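Local coordinates for CELL division control protein 6 (Pyrobaculum aerophilum, PDB 1FNN) that binds ADP and magnesium in an AAA+ ATPase module and is probably involved in regulating DNA replication, at residues A[146-150]-A[181-185]; A[292-296]-A[317-322]. All blocks are in the same frame, centred on the assembly; numbering follows the deposited sequence.

Contact 1: residues A[146-150]-A[181-185]; sequences IRLGQ and GIMGK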
loop_
_atom_site.group_PDB
_atom_site.type_symbol
_atom_site.label_atom_id
_atom_site.label_comp_id
_atom_site.label_asym_id
_atom_site.label_seq_id
_atom_site.Cartn_x
_atom_site.Cartn_y
_atom_site.Cartn_z
ATOM N N ILE A 146 24.514 6.886 -8.097
ATOM C CA ILE A 146 24.647 7.894 -7.056
ATOM C C ILE A 146 25.845 8.790 -7.285
ATOM O O ILE A 146 25.711 10.001 -7.092
ATOM C CB ILE A 146 24.770 7.240 -5.647
ATOM C CG1 ILE A 146 23.413 6.624 -5.294
ATOM C CG2 ILE A 146 25.198 8.277 -4.620
ATOM C CD1 ILE A 146 23.437 5.586 -4.180
ATOM N N ARG A 147 26.980 8.242 -7.695
ATOM C CA ARG A 147 28.200 9.021 -7.867
ATOM C C ARG A 147 28.232 9.850 -9.139
ATOM O O ARG A 147 28.767 10.966 -9.112
ATOM C CB ARG A 147 29.433 8.094 -7.849
ATOM C CG ARG A 147 29.719 7.590 -6.441
ATOM C CD ARG A 147 30.686 6.410 -6.389
ATOM N NE ARG A 147 31.532 6.581 -5.225
ATOM C CZ ARG A 147 32.549 5.954 -4.692
ATOM N NH1 ARG A 147 33.090 4.857 -5.205
ATOM N NH2 ARG A 147 33.068 6.454 -3.568
ATOM N N LEU A 148 27.469 9.404 -10.143
ATOM C CA LEU A 148 27.463 10.109 -11.422
ATOM C C LEU A 148 27.016 11.545 -11.269
ATOM O O LEU A 148 27.648 12.453 -11.808
ATOM C CB LEU A 148 26.619 9.338 -12.440
ATOM C CG LEU A 148 26.669 9.816 -13.895
ATOM C CD1 LEU A 148 28.109 9.864 -14.405
ATOM C CD2 LEU A 148 25.839 8.890 -14.781
ATOM N N GLY A 149 25.976 11.838 -10.489
ATOM C CA GLY A 149 25.473 13.173 -10.305
ATOM C C GLY A 149 26.452 14.160 -9.691
ATOM O O GLY A 149 26.203 15.369 -9.735
ATOM N N GLN A 150 27.484 13.702 -9.003
ATOM C CA GLN A 150 28.526 14.539 -8.451
ATOM C C GLN A 150 29.563 14.997 -9.464
ATOM O O GLN A 150 30.275 15.979 -9.226
ATOM C CB GLN A 150 29.293 13.787 -7.355
ATOM C CG GLN A 150 28.685 13.970 -5.981
ATOM C CD GLN A 150 29.696 13.626 -4.887
ATOM O OE1 GLN A 150 29.664 14.293 -3.854
ATOM N NE2 GLN A 150 30.545 12.625 -5.127
ATOM N N GLY A 181 27.200 8.419 2.147
ATOM C CA GLY A 181 27.357 9.818 2.488
ATOM C C GLY A 181 26.570 10.774 1.609
ATOM O O GLY A 181 26.029 11.777 2.088
ATOM N N ILE A 182 26.465 10.495 0.315
ATOM C CA ILE A 182 25.729 11.361 -0.613
ATOM C C ILE A 182 24.236 11.401 -0.368
ATOM O O ILE A 182 23.615 12.469 -0.397
ATOM C CB ILE A 182 26.063 10.905 -2.041
ATOM C CG1 ILE A 182 27.580 10.978 -2.250
ATOM C CG2 ILE A 182 25.288 11.729 -3.059
ATOM C CD1 ILE A 182 28.099 10.293 -3.490
ATOM N N MET A 183 23.556 10.295 -0.147
ATOM C CA MET A 183 22.119 10.213 0.025
ATOM C C MET A 183 21.519 10.366 1.420
ATOM O O MET A 183 20.271 10.323 1.513
ATOM C CB MET A 183 21.687 8.766 -0.359
ATOM C CG MET A 183 22.199 8.387 -1.757
ATOM S SD MET A 183 21.280 9.354 -2.972
ATOM C CE MET A 183 22.492 9.823 -4.160
ATOM N N GLY A 184 22.310 10.230 2.472
ATOM C CA GLY A 184 21.772 10.193 3.822
ATOM C C GLY A 184 21.392 11.596 4.260
ATOM O O GLY A 184 21.946 12.595 3.813
ATOM N N LYS A 185 20.291 11.687 4.987
ATOM C CA LYS A 185 19.752 12.958 5.434
ATOM C C LYS A 185 18.989 13.697 4.348
ATOM O O LYS A 185 18.672 14.888 4.533
ATOM C CB LYS A 185 20.812 13.863 6.066
ATOM C CG LYS A 185 20.200 14.704 7.196
ATOM C CD LYS A 185 21.255 14.940 8.277
ATOM C CE LYS A 185 20.632 14.846 9.662
ATOM N NZ LYS A 185 21.673 14.660 10.713
#
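Ile182 pushes its CD1 methyl against Ile146, 3.7 Å from Ile146 CG2, and these two beta-branched residues form the greasy middle of a small contact that buries 228 Å² and has no hydrogen bond between its segments. Both CA-to-CB bonds point toward the opposite segment, and Ile146 CA and Ile182 CA, 7.4 Å apart, are the nearest CA pair. Met183 starts out sideways, but its long, flexible chain brings its end nearer to Ile146. At the solvent edge Gln150 brings its amide against Ile182, with NE2 3.8 Å from Ile182 CD1; Arg147, an exposed residue, adds its aliphatic part, CG lying 4.3 Å from Ile182 CD1. Beneath, Ile146 and Met183 both rest on Leu162 of strand 160-166, and the Tyr44 hydroxyl hydrogen-bonds to Ile146 O. Helix 139-148 and the weakly bonded helix 177-183 thus meet over a central strand of the parallel sheet, the helix-on-sheet layering of the P-loop NTPase fold in AAA+ proteins.

Contact 2: residues A[292-296]-A[317-322]; sequences LFLLA and SYKIVC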
loop_
_atom_site.group_PDB
_atom_site.type_symbol
_atom_site.label_atom_id
_atom_site.label_comp_id
_atom_site.label_asym_id
_atom_site.label_seq_id
_atom_site.Cartn_x
_atom_site.Cartn_y
_atom_site.Cartn_z
ATOM N N LEU A 292 -17.794 -19.845 21.180
ATOM C CA LEU A 292 -19.213 -19.611 21.222
ATOM C C LEU A 292 -19.487 -18.119 20.965
ATOM O O LEU A 292 -20.441 -17.806 20.252
ATOM C CB LEU A 292 -19.796 -20.005 22.621
ATOM C CG LEU A 292 -19.766 -21.550 22.882
ATOM C CD1 LEU A 292 -20.116 -21.844 24.353
ATOM C CD2 LEU A 292 -20.738 -22.255 21.954
ATOM N N PHE A 293 -18.700 -17.257 21.573
ATOM C CA PHE A 293 -18.887 -15.822 21.342
ATOM C C PHE A 293 -18.539 -15.485 19.850
ATOM O O PHE A 293 -19.299 -14.723 19.277
ATOM C CB PHE A 293 -17.920 -15.063 22.229
ATOM C CG PHE A 293 -18.225 -13.574 22.248
ATOM C CD1 PHE A 293 -19.470 -13.101 22.556
ATOM C CD2 PHE A 293 -17.197 -12.691 21.935
ATOM C CE1 PHE A 293 -19.749 -11.739 22.572
ATOM C CE2 PHE A 293 -17.461 -11.317 21.945
ATOM C CZ PHE A 293 -18.728 -10.852 22.262
ATOM N N LEU A 294 -17.499 -16.088 19.293
ATOM C CA LEU A 294 -17.201 -15.817 17.880
ATOM C C LEU A 294 -18.321 -16.344 17.007
ATOM O O LEU A 294 -18.884 -15.619 16.147
ATOM C CB LEU A 294 -15.854 -16.437 17.497
ATOM C CG LEU A 294 -15.480 -16.319 16.000
ATOM C CD1 LEU A 294 -15.340 -14.835 15.615
ATOM C CD2 LEU A 294 -14.169 -17.058 15.767
ATOM N N LEU A 295 -18.825 -17.579 17.324
ATOM C CA LEU A 295 -20.017 -18.051 16.640
ATOM C C LEU A 295 -21.158 -17.071 16.758
ATOM O O LEU A 295 -21.915 -16.819 15.780
ATOM C CB LEU A 295 -20.518 -19.432 17.145
ATOM C CG LEU A 295 -21.731 -20.033 16.469
ATOM C CD1 LEU A 295 -21.549 -20.049 14.929
ATOM C CD2 LEU A 295 -21.905 -21.494 16.915
ATOM N N ALA A 296 -21.349 -16.447 17.929
ATOM C CA ALA A 296 -22.454 -15.528 18.088
ATOM C C ALA A 296 -22.282 -14.287 17.137
ATOM O O ALA A 296 -23.267 -13.641 16.777
ATOM C CB ALA A 296 -22.433 -14.976 19.513
ATOM N N SER A 317 -26.921 -12.456 21.040
ATOM C CA SER A 317 -26.782 -13.616 20.178
ATOM C C SER A 317 -26.116 -14.765 20.965
ATOM O O SER A 317 -26.387 -15.945 20.705
ATOM C CB SER A 317 -25.907 -13.212 18.965
ATOM O OG SER A 317 -25.668 -14.346 18.143
ATOM N N TYR A 318 -25.093 -14.412 21.713
ATOM C CA TYR A 318 -24.271 -15.333 22.484
ATOM C C TYR A 318 -25.104 -16.064 23.563
ATOM O O TYR A 318 -24.993 -17.280 23.707
ATOM C CB TYR A 318 -23.090 -14.576 23.114
ATOM C CG TYR A 318 -22.345 -15.353 24.204
ATOM C CD1 TYR A 318 -21.406 -16.325 23.935
ATOM C CD2 TYR A 318 -22.622 -15.077 25.549
ATOM C CE1 TYR A 318 -20.740 -17.021 24.932
ATOM C CE2 TYR A 318 -21.960 -15.769 26.558
ATOM C CZ TYR A 318 -21.041 -16.720 26.253
ATOM O OH TYR A 318 -20.393 -17.400 27.292
ATOM N N LYS A 319 -26.038 -15.366 24.192
ATOM C CA LYS A 319 -26.968 -16.070 25.112
ATOM C C LYS A 319 -27.788 -17.136 24.418
ATOM O O LYS A 319 -27.942 -18.289 24.873
ATOM C CB LYS A 319 -27.852 -15.018 25.764
ATOM C CG LYS A 319 -27.044 -14.089 26.662
ATOM C CD LYS A 319 -27.972 -12.995 27.203
ATOM C CE LYS A 319 -27.180 -12.164 28.201
ATOM N NZ LYS A 319 -27.923 -10.976 28.705
ATOM N N ILE A 320 -28.277 -16.845 23.201
ATOM C CA ILE A 320 -29.011 -17.804 22.419
ATOM C C ILE A 320 -28.123 -18.964 22.026
ATOM O O ILE A 320 -28.555 -20.123 22.103
ATOM C CB ILE A 320 -29.625 -17.153 21.143
ATOM C CG1 ILE A 320 -30.711 -16.179 21.607
ATOM C CG2 ILE A 320 -30.170 -18.190 20.167
ATOM C CD1 ILE A 320 -31.182 -15.209 20.538
ATOM N N VAL A 321 -26.906 -18.681 21.544
ATOM C CA VAL A 321 -25.983 -19.712 21.137
ATOM C C VAL A 321 -25.740 -20.677 22.341
ATOM O O VAL A 321 -25.596 -21.917 22.154
ATOM C CB VAL A 321 -24.703 -19.130 20.555
ATOM C CG1 VAL A 321 -23.577 -20.142 20.455
ATOM C CG2 VAL A 321 -24.956 -18.564 19.116
ATOM N N CYS A 322 -25.415 -20.104 23.477
ATOM C CA CYS A 322 -25.114 -20.899 24.681
ATOM C C CYS A 322 -26.220 -21.891 25.029
ATOM O O CYS A 322 -25.882 -23.081 25.127
ATOM C CB CYS A 322 -24.811 -19.987 25.875
ATOM S SG CYS A 322 -23.133 -19.324 25.786
#
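Leu292, Ala296 and Val321 form the apolar centre where helix 288-304 packs against helix 311-324 in the C-terminal winged-helix domain. Leu292 CD2 lies 3.8 Å from Val321 CG1, a methyl that Leu295 CD2 also approaches, at 4.1 Å. Valine suits this place because its short branched side chain can meet Leu292 and Leu295 through CG1 while CG2 lies toward Ala296, 4.1 Å from Ala296 CA. Ala296 suits the tightest point: its CB is 3.7 Å from Tyr318 CB, and having only a methyl there lets the CA atoms of Ala296 and Tyr318 come within 4.8 Å. The two short helical segments cross steeply, at 121° between their N-to-C directions, with axes 8.4 Å apart at closest approach.

Toward one flank the packing becomes aromatic. The edge of Phe293 is turned to the face of Tyr318 in an offset edge-to-face pair, with ring centroids 5.8 Å apart and planes at 77°. Leu292 CB adds a contact at 3.9 Å to Tyr318 CE1. Leu335 of helix 332-344 touches both aromatic residues, extending this core to a third helix, while Ile384 of helix 373-387 packs on Leu292 and Leu295. Tyrosine combines a broad apolar ring with a polar tip, and its OH is satisfied by hydrogen bonds with His289 and the backbone N of Arg330.

At the polar edge, partly exposed Ser317 is short enough to reach the neighbouring backbone directly: its hydroxyl donates a hydrogen bond from Ser317 OG to Ala296 O, 2.9 Å long.

Overall arrangement
Both segments of contact 1 precede those of contact 2 in the sequence, and the two contacts lie on opposite sides of the chain's centre, with their own centres 61 Å apart and their nearest atoms about 46 Å apart. They share no helix or sheet. Contact 1 joins helices 139-148 and 177-183 beside the parallel five-stranded sheet of the ATPase core; contact 2 joins helices 288-304 and 311-324 in the C-terminal winged-helix domain. Between them in sequence come helices of the AAA+ lid, which contributes Arg205 to the ADP site. Neither contact reaches the ADP site: each belongs to the internal packing of its own module in an elongated, multidomain protein.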